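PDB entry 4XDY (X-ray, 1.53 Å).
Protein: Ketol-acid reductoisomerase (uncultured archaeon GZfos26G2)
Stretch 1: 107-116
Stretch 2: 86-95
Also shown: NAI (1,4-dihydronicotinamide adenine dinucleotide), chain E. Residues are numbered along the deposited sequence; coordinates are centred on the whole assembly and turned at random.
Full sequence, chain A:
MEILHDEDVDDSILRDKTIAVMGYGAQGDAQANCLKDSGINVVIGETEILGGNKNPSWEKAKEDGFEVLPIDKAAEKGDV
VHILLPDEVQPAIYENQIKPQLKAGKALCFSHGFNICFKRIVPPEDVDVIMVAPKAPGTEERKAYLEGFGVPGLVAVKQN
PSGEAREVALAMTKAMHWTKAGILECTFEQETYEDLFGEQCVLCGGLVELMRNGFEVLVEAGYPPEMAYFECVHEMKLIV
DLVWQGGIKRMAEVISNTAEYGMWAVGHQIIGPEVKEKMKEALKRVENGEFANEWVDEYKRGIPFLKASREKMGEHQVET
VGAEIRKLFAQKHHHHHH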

# COMPACT_ATOMS: atom_id res chain seq x y z
N ALA A 107 27.79 -24.32 0.32
CA ALA A 107 26.81 -23.66 -0.58
C ALA A 107 27.00 -22.14 -0.43
O ALA A 107 27.12 -21.62 0.69
CB ALA A 107 25.41 -24.05 -0.19
N LEU A 108 27.14 -21.48 -1.56
CA LEU A 108 27.10 -19.99 -1.66
C LEU A 108 25.69 -19.59 -2.01
O LEU A 108 25.15 -20.00 -3.06
CB LEU A 108 28.06 -19.60 -2.75
CG LEU A 108 28.44 -18.09 -2.87
CD1 LEU A 108 29.20 -17.57 -1.65
CD2 LEU A 108 29.19 -17.82 -4.16
N CYS A 109 25.10 -18.74 -1.18
CA CYS A 109 23.70 -18.38 -1.30
C CYS A 109 23.58 -16.84 -1.39
O CYS A 109 24.47 -16.11 -0.91
CB CYS A 109 22.94 -18.91 -0.14
SG CYS A 109 21.17 -18.86 -0.13
N PHE A 110 22.51 -16.41 -2.03
CA PHE A 110 22.22 -14.97 -2.31
C PHE A 110 20.73 -14.79 -2.06
O PHE A 110 19.95 -15.79 -2.09
CB PHE A 110 22.50 -14.59 -3.71
CG PHE A 110 23.95 -14.68 -4.10
CD1 PHE A 110 24.49 -15.91 -4.50
CD2 PHE A 110 24.77 -13.60 -4.00
CE1 PHE A 110 25.82 -16.00 -4.88
CE2 PHE A 110 26.10 -13.66 -4.36
CZ PHE A 110 26.63 -14.85 -4.82
N SER A 111 20.29 -13.54 -1.92
CA SER A 111 18.87 -13.25 -1.95
C SER A 111 18.45 -12.37 -3.11
O SER A 111 17.31 -11.95 -3.15
CB SER A 111 18.34 -12.70 -0.65
OG SER A 111 18.29 -13.70 0.37
N HIS A 112 19.33 -12.20 -4.08
CA HIS A 112 19.02 -11.54 -5.34
C HIS A 112 20.04 -12.10 -6.31
O HIS A 112 21.26 -12.19 -5.95
CB HIS A 112 19.24 -10.03 -5.18
CG HIS A 112 18.93 -9.22 -6.39
ND1 HIS A 112 17.91 -9.51 -7.32
CD2 HIS A 112 19.52 -8.07 -6.83
CE1 HIS A 112 17.87 -8.53 -8.22
NE2 HIS A 112 18.83 -7.64 -7.93
N GLY A 113 19.57 -12.38 -7.52
CA GLY A 113 20.44 -12.97 -8.57
C GLY A 113 21.47 -12.11 -9.29
O GLY A 113 22.25 -12.65 -10.11
N PHE A 114 21.44 -10.78 -8.99
CA PHE A 114 22.17 -9.75 -9.79
C PHE A 114 23.62 -10.21 -10.06
O PHE A 114 24.05 -10.33 -11.23
CB PHE A 114 22.13 -8.40 -9.07
CG PHE A 114 22.71 -7.26 -9.82
CD1 PHE A 114 24.09 -7.00 -9.82
CD2 PHE A 114 21.90 -6.37 -10.52
CE1 PHE A 114 24.63 -5.93 -10.51
CE2 PHE A 114 22.45 -5.30 -11.22
CZ PHE A 114 23.80 -5.08 -11.21
N ASN A 115 24.37 -10.47 -8.98
CA ASN A 115 25.82 -10.67 -9.16
C ASN A 115 26.19 -11.93 -9.88
O ASN A 115 27.18 -11.96 -10.65
CB ASN A 115 26.54 -10.50 -7.85
CG ASN A 115 26.70 -9.02 -7.46
OD1 ASN A 115 27.05 -8.19 -8.32
ND2 ASN A 115 26.39 -8.67 -6.26
N ILE A 116 25.40 -12.97 -9.64
CA ILE A 116 25.60 -14.23 -10.39
C ILE A 116 25.11 -14.11 -11.83
O ILE A 116 25.82 -14.43 -12.79
CB ILE A 116 24.93 -15.44 -9.67
CG1 ILE A 116 25.66 -15.78 -8.37
CG2 ILE A 116 24.75 -16.60 -10.63
CD1 ILE A 116 27.08 -16.30 -8.62
PA NAI E . 22.25 -3.58 3.34
O1A NAI E . 22.44 -2.38 2.40
O2A NAI E . 21.27 -3.52 4.43
O5B NAI E . 23.74 -4.02 3.76
C5B NAI E . 23.94 -5.07 4.75
C4B NAI E . 25.11 -4.65 5.69
O4B NAI E . 26.27 -4.66 4.87
C3B NAI E . 25.08 -3.23 6.32
O3B NAI E . 24.15 -3.25 7.40
C2B NAI E . 26.53 -3.00 6.67
O2B NAI E . 26.76 -3.52 7.98
C1B NAI E . 27.25 -3.87 5.60
N9A NAI E . 27.95 -3.04 4.64
C8A NAI E . 27.39 -1.92 4.02
N7A NAI E . 28.29 -1.38 3.21
C5A NAI E . 29.42 -2.12 3.32
C6A NAI E . 30.76 -2.05 2.76
N6A NAI E . 31.11 -1.08 1.90
N1A NAI E . 31.67 -3.00 3.06
C2A NAI E . 31.37 -3.98 3.94
N3A NAI E . 30.19 -4.13 4.51
C4A NAI E . 29.18 -3.22 4.25
O3 NAI E . 21.87 -4.89 2.34
PN NAI E . 20.30 -5.32 1.99
O1N NAI E . 19.53 -4.13 1.45
O2N NAI E . 19.80 -6.02 3.18
O5D NAI E . 20.65 -6.20 0.72
C5D NAI E . 21.21 -7.54 0.92
C4D NAI E . 20.91 -8.47 -0.31
O4D NAI E . 19.50 -8.72 -0.20
C3D NAI E . 21.11 -7.85 -1.68
O3D NAI E . 21.53 -8.84 -2.61
C2D NAI E . 19.72 -7.31 -2.09
O2D NAI E . 19.50 -7.14 -3.49
C1D NAI E . 18.83 -8.37 -1.48
N1N NAI E . 17.44 -8.04 -1.16
C2N NAI E . 17.20 -6.99 -0.34
C3N NAI E . 15.94 -6.66 0.01
C7N NAI E . 15.73 -5.61 0.95
O7N NAI E . 16.52 -4.66 1.23
N7N NAI E . 14.70 -5.82 1.74
C4N NAI E . 14.85 -7.48 -0.49
C5N NAI E . 15.20 -8.70 -1.16
C6N NAI E . 16.50 -8.92 -1.49
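Stretch 2, residues 86-95: PDEVQPAIYE

How does the backbone of stretch 2 run over stretch 1? Stretch 1 is a strand from Ala107 to Phe110, then a loop that leads into a helix, which includes Asn115 and Ile116 and continues beyond the stretch. Near Pro86, Val89 N hydrogen-bonds to Pro86 O at 3.1 Å; the chain is helical through Tyr94 and Glu95 and onward; Tyr94 N to Gln90 O, at 2.8 Å, is a typical bond of that helix. The register runs in opposite senses: Asp87 lies nearest Asn115, with CA atoms 6.9 Å apart, while Tyr94 lies nearest Leu108, with CA atoms 10.3 Å apart. The beginning of stretch 2 is therefore close to the end of stretch 1, and the helix moves back along the strand at side-chain distance.

What holds the close end together? Asn115 ND2 donates twice, to Asp87 O at 2.9 Å and to Gln90 OE1 at 2.9 Å, with N-H...acceptor angles of 164° and 158°. Its two protons thus each find an acceptor on stretch 2, one in the backbone and one in a side chain. Asp87 O also accepts from Gln90 N at 3.3 Å, so the same carbonyl serves its own chain and the contact. Asn115 OD1 has a looser neighbour, Pro91 CG at 3.7 Å.

Where do the carboxylate of Asp87 and the amide of Gln90 find their partners? Much of the answer is the dinucleotide: NAI O3D donates to Asp87 OD1 at 2.6 Å and NAI O2D to Asp87 OD2 at 2.7 Å, so the acid grips both hydroxyls of one ribose. Water 1 lies 2.8 Å from Asp87 OD1 and 3.1 Å from His112 O, both within donating geometry, and accepts from Asn115 N at 3.0 Å. Gln90 NE2 makes a weak bond to NAI O3D at 3.3 Å and another weak one to the oxygen of water 2 at 3.4 Å; that water also accepts from Ser111 N at 2.8 Å. Gln90 NE2 and Asp87 OD2 each have a further hydrogen bond elsewhere in the structure.

Which contacts do without hydrogen bonds? Two rings of stretch 1, those of Phe110 and His112, present edges to polar oxygens: Phe110 CE2 lies 3.3 Å from Gln90 OE1, and His112 CD2 lies 3.6 Å from Asp87 OD1, each oxygen near the plane of the ring. Farther along the helix the contact becomes apolar, with Leu108 CD2 4.0 Å from Tyr94 CE1. The two stretches together bury 335 Å², a modest area in which Asn115 and Asp87 have the largest shares.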

# COMPACT_ATOMS: atom_id res chain seq x y z
N PRO A 86 25.21 -5.35 0.49
CA PRO A 86 24.73 -4.60 -0.69
C PRO A 86 25.25 -5.19 -1.97
O PRO A 86 26.42 -5.56 -2.07
CB PRO A 86 25.26 -3.16 -0.45
CG PRO A 86 25.43 -3.05 1.04
CD PRO A 86 25.91 -4.48 1.44
N ASP A 87 24.41 -5.29 -3.00
CA ASP A 87 24.83 -5.90 -4.26
C ASP A 87 26.12 -5.31 -4.80
O ASP A 87 26.98 -6.02 -5.32
CB ASP A 87 23.76 -5.85 -5.36
CG ASP A 87 22.48 -6.51 -4.92
OD1 ASP A 87 22.49 -7.79 -4.77
OD2 ASP A 87 21.49 -5.80 -4.62
N GLU A 88 26.26 -3.99 -4.68
CA GLU A 88 27.36 -3.28 -5.35
C GLU A 88 28.72 -3.56 -4.72
O GLU A 88 29.72 -3.47 -5.42
CB GLU A 88 27.07 -1.73 -5.38
CG GLU A 88 26.96 -1.03 -4.01
CD GLU A 88 25.66 -1.08 -3.27
OE1 GLU A 88 24.80 -1.92 -3.62
OE2 GLU A 88 25.47 -0.33 -2.28
N VAL A 89 28.73 -4.01 -3.46
CA VAL A 89 29.98 -4.31 -2.77
C VAL A 89 30.29 -5.82 -2.73
O VAL A 89 31.44 -6.20 -2.44
CB VAL A 89 30.10 -3.76 -1.35
CG1 VAL A 89 30.06 -2.21 -1.40
CG2 VAL A 89 29.08 -4.30 -0.40
N GLN A 90 29.31 -6.65 -3.10
CA GLN A 90 29.58 -8.11 -3.01
C GLN A 90 30.78 -8.55 -3.80
O GLN A 90 31.52 -9.40 -3.30
CB GLN A 90 28.37 -8.89 -3.42
CG GLN A 90 27.18 -8.70 -2.54
CD GLN A 90 25.98 -9.55 -2.98
OE1 GLN A 90 26.07 -10.34 -3.93
NE2 GLN A 90 24.80 -9.29 -2.35
N PRO A 91 30.99 -8.09 -5.05
CA PRO A 91 32.09 -8.70 -5.81
C PRO A 91 33.47 -8.56 -5.11
O PRO A 91 34.20 -9.60 -4.96
CB PRO A 91 32.04 -7.99 -7.16
CG PRO A 91 30.58 -7.57 -7.29
CD PRO A 91 30.22 -7.17 -5.90
N ALA A 92 33.79 -7.36 -4.61
CA ALA A 92 35.11 -7.15 -3.98
C ALA A 92 35.22 -7.94 -2.66
O ALA A 92 36.26 -8.49 -2.42
CB ALA A 92 35.39 -5.67 -3.72
N ILE A 93 34.16 -7.94 -1.82
CA ILE A 93 34.17 -8.60 -0.57
C ILE A 93 34.25 -10.14 -0.81
O ILE A 93 34.99 -10.86 -0.15
CB ILE A 93 32.97 -8.20 0.29
CG1 ILE A 93 33.14 -6.72 0.70
CG2 ILE A 93 32.95 -9.04 1.52
CD1 ILE A 93 31.98 -6.17 1.44
N TYR A 94 33.55 -10.60 -1.84
CA TYR A 94 33.59 -12.01 -2.17
C TYR A 94 35.05 -12.39 -2.51
O TYR A 94 35.58 -13.38 -2.00
CB TYR A 94 32.65 -12.32 -3.36
CG TYR A 94 32.93 -13.65 -3.95
CD1 TYR A 94 32.41 -14.83 -3.33
CD2 TYR A 94 33.71 -13.77 -5.06
CE1 TYR A 94 32.74 -16.07 -3.85
CE2 TYR A 94 33.99 -15.04 -5.60
CZ TYR A 94 33.52 -16.17 -4.95
OH TYR A 94 33.86 -17.42 -5.52
N GLU A 95 35.66 -11.65 -3.42
CA GLU A 95 36.97 -11.97 -3.92
C GLU A 95 37.98 -11.96 -2.79
O GLU A 95 38.79 -12.90 -2.66
CB GLU A 95 37.45 -10.99 -5.01
CG GLU A 95 36.76 -11.20 -6.31
CD GLU A 95 37.15 -12.53 -6.95
OE1 GLU A 95 38.29 -13.04 -6.75
OE2 GLU A 95 36.28 -13.09 -7.67
O HOH W 1 23.43 -10.05 -6.16
O HOH W 2 22.16 -11.46 -2.09